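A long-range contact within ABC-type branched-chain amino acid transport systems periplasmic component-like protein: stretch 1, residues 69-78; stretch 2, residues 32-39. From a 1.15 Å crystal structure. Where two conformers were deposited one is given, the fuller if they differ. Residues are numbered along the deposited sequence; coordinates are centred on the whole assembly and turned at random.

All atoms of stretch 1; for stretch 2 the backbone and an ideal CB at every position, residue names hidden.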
# COMPACT_ATOMS: atom_id res chain seq x y z
N GLY A 69 15.51 4.80 21.89
CA GLY A 69 15.93 4.16 20.65
C GLY A 69 15.86 2.66 20.73
O GLY A 69 15.07 2.10 21.44
N VAL A 70 16.67 2.00 19.92
CA VAL A 70 16.79 0.52 19.83
C VAL A 70 18.22 0.15 20.14
O VAL A 70 19.14 0.69 19.52
CB VAL A 70 16.44 -0.06 18.44
CG1 VAL A 70 16.62 -1.56 18.44
CG2 VAL A 70 15.00 0.30 18.10
N CYS A 71 18.44 -0.71 21.13
CA CYS A 71 19.82 -1.14 21.41
C CYS A 71 20.64 0.13 21.78
O CYS A 71 21.82 0.21 21.47
CB CYS A 71 20.37 -1.99 20.17
SG CYS A 71 20.79 -3.70 20.65
N GLY A 72 20.00 1.14 22.41
CA GLY A 72 20.64 2.40 22.75
C GLY A 72 21.02 3.30 21.59
O GLY A 72 21.78 4.30 21.75
N ARG A 73 20.47 3.00 20.41
CA ARG A 73 20.77 3.72 19.22
C ARG A 73 19.52 4.47 18.72
O ARG A 73 18.40 3.96 18.75
CB ARG A 73 21.26 2.75 18.14
CG ARG A 73 22.63 2.16 18.47
CD ARG A 73 22.95 0.99 17.55
NE ARG A 73 24.27 0.43 17.77
CZ ARG A 73 24.58 -0.39 18.75
NH1 ARG A 73 23.70 -0.80 19.61
NH2 ARG A 73 25.82 -0.86 18.82
N THR A 74 19.75 5.69 18.27
CA THR A 74 18.69 6.53 17.73
C THR A 74 18.40 6.15 16.29
O THR A 74 19.31 5.99 15.53
CB THR A 74 19.06 8.03 17.80
OG1 THR A 74 20.15 8.33 16.92
CG2 THR A 74 19.48 8.44 19.16
N ILE A 75 17.13 6.11 15.95
CA ILE A 75 16.73 5.83 14.56
C ILE A 75 16.70 7.15 13.79
O ILE A 75 16.06 8.12 14.25
CB ILE A 75 15.36 5.14 14.52
CG1 ILE A 75 15.45 3.77 15.17
CG2 ILE A 75 14.87 5.03 13.07
CD1 ILE A 75 14.13 3.04 15.29
N GLU A 76 17.39 7.22 12.66
CA GLU A 76 17.42 8.36 11.75
C GLU A 76 16.92 7.89 10.39
O GLU A 76 17.59 7.06 9.75
CB GLU A 76 18.87 8.85 11.56
CG GLU A 76 19.10 9.95 10.51
CD GLU A 76 20.57 10.22 10.22
OE1 GLU A 76 21.38 10.19 11.17
OE2 GLU A 76 20.92 10.46 9.05
N ALA A 77 15.82 8.43 9.94
CA ALA A 77 15.26 8.08 8.64
C ALA A 77 15.57 9.16 7.63
O ALA A 77 15.24 10.34 7.88
CB ALA A 77 13.77 7.92 8.73
N VAL A 78 16.29 8.80 6.58
CA VAL A 78 16.58 9.71 5.49
C VAL A 78 15.56 9.50 4.39
O VAL A 78 15.18 8.38 4.09
CB VAL A 78 18.01 9.59 4.95
CG1 VAL A 78 19.00 9.78 6.07
CG2 VAL A 78 18.27 8.27 4.27
N UNK A 32 25.86 4.74 17.95
CA UNK A 32 24.78 5.57 18.52
C UNK A 32 23.55 5.72 17.64
O UNK A 32 22.55 6.27 18.09
CB UNK A 32 25.32 6.97 18.83
N UNK A 33 23.60 5.19 16.39
CA UNK A 33 22.56 5.47 15.39
C UNK A 33 22.29 4.29 14.48
O UNK A 33 23.18 3.53 14.18
CB UNK A 33 22.96 6.68 14.54
N UNK A 34 21.03 4.20 14.09
CA UNK A 34 20.57 3.26 13.05
C UNK A 34 19.91 4.13 11.97
O UNK A 34 18.88 4.75 12.22
CB UNK A 34 19.61 2.21 13.60
N UNK A 35 20.52 4.17 10.79
CA UNK A 35 19.99 4.91 9.65
C UNK A 35 19.11 4.03 8.78
O UNK A 35 19.52 2.92 8.39
CB UNK A 35 21.13 5.49 8.82
N UNK A 36 17.91 4.51 8.51
CA UNK A 36 16.95 3.84 7.67
C UNK A 36 16.66 4.72 6.48
O UNK A 36 16.65 5.95 6.59
CB UNK A 36 15.67 3.51 8.44
N UNK A 37 16.37 4.13 5.33
CA UNK A 37 16.03 4.87 4.14
C UNK A 37 14.56 4.84 3.81
O UNK A 37 13.90 3.81 3.97
CB UNK A 37 16.83 4.33 2.95
N UNK A 38 14.07 5.95 3.28
CA UNK A 38 12.72 6.11 2.83
C UNK A 38 12.78 6.64 1.40
O UNK A 38 13.39 7.69 1.16
CB UNK A 38 11.93 7.04 3.75
N UNK A 39 12.17 5.92 0.45
CA UNK A 39 12.08 6.34 -0.97
C UNK A 39 10.61 6.43 -1.31
O UNK A 39 9.96 5.40 -1.44
CB UNK A 39 12.80 5.37 -1.91

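Stretch 2 runs parallel to strand 74-78, and the two backbones are joined by a regular ladder in which the even-numbered positions of stretch 2 supply the hydrogen-bonding groups. These bonds use main-chain atoms and leave the choice of side chain open, so the neighbouring side chains must guide the reasoning at each position.

Position 32 precedes the strand. Its CA-to-CB bond points away from stretch 1, with G72 O 5.3 Å from the ideal CB, so many residues would suit, polar or charged ones included. The residue is K32, whose side chain makes no close contact with stretch 1. Its carbonyl does the work: T74 N donates to K32 O at 2.9 Å, and T74 OG1 adds a weak bond to K32 O at 3.4 Å.

Position 33 pairs with T74, and its CB lies on the face of the sheet that carries T74 and E76. T74 O is 3.8 Å from the ideal CB and E76 OE1 5.1 Å, so a beta-branched, small polar or basic side chain would be reasonable. The deposited residue is T33, with chi1 in the p well; its CG2 packs 3.5 Å from T74 OG1, while its CA contributes a CA-H...O contact to T74 O at 3.3 Å.

Position 34 turns to the other face, that of I75 and A77. Its ideal CB lies 4.7 Å from I75 CG1 and 4.9 Å from R73 CB, and V70 lies further along, so a branched aliphatic side chain is favoured: valine, leucine or isoleucine. I34 fills the place. Its CG1 comes within 3.9 Å of R73 CB, and its CD1 reaches V70 CB at 4.0 Å, bringing the type I' turn from V70 to R73 into the contact. I34 N donates to T74 O and E76 N to I34 O, both at 2.9 Å.

Position 35 returns to the face of E76, whose carboxylate suggests lysine or arginine, although an uncharged polar residue would also fit. K35 is found, but the end of its side chain leads away: the approach is K35 CD to E76 OE2, 3.9 Å, a contact of the aliphatic part and not a salt bridge.

Position 36 faces I75 and A77, with I75 CG2 4.9 Å from the ideal CB, an apolar setting that would accept leucine, isoleucine, valine or methionine. The residue is L36, and its CD1 packs 3.6 Å from I75 CG2.

At position 37 the ideal CB would stand 4.4 Å from V78 CG2. The backbone angles are ordinary for a strand, so nothing visible demands glycine; small or apolar residues seem possible. It is G37.

Position 38 points sideways, its ideal CB 5.4 Å from A77 CB, and an aliphatic chain would suit. I38 sets CD1 4.0 Å from A77 CB, while I38 N donates to V78 O at 2.8 Å.

Position 39 points away and meets nothing here, leaving the choice unconstrained; it is A39.

Stretch 2 (32-39) KTIKLGIA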
# COMPACT_ATOMS: atom_id res chain seq x y z
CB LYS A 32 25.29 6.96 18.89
CG LYS A 32 26.26 6.97 20.05
CD LYS A 32 26.79 8.37 20.31
CE LYS A 32 28.06 8.69 19.52
NZ LYS A 32 27.83 9.25 18.16
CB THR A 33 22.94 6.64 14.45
OG1 THR A 33 24.09 6.33 13.67
CG2 THR A 33 23.24 7.87 15.24
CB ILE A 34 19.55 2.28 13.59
CG1 ILE A 34 20.16 1.39 14.68
CG2 ILE A 34 18.97 1.43 12.46
CD1 ILE A 34 19.14 0.72 15.55
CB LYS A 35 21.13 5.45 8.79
CG LYS A 35 21.93 6.56 9.44
CD LYS A 35 22.99 7.16 8.53
CE LYS A 35 24.11 6.18 8.26
NZ LYS A 35 25.12 6.53 7.24
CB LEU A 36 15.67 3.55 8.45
CG LEU A 36 15.87 2.72 9.71
CD1 LEU A 36 14.54 2.56 10.41
CD2 LEU A 36 16.45 1.35 9.39
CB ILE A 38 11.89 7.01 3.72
CG1 ILE A 38 11.65 6.29 5.06
CG2 ILE A 38 10.56 7.37 3.03
CD1 ILE A 38 10.90 7.11 6.07
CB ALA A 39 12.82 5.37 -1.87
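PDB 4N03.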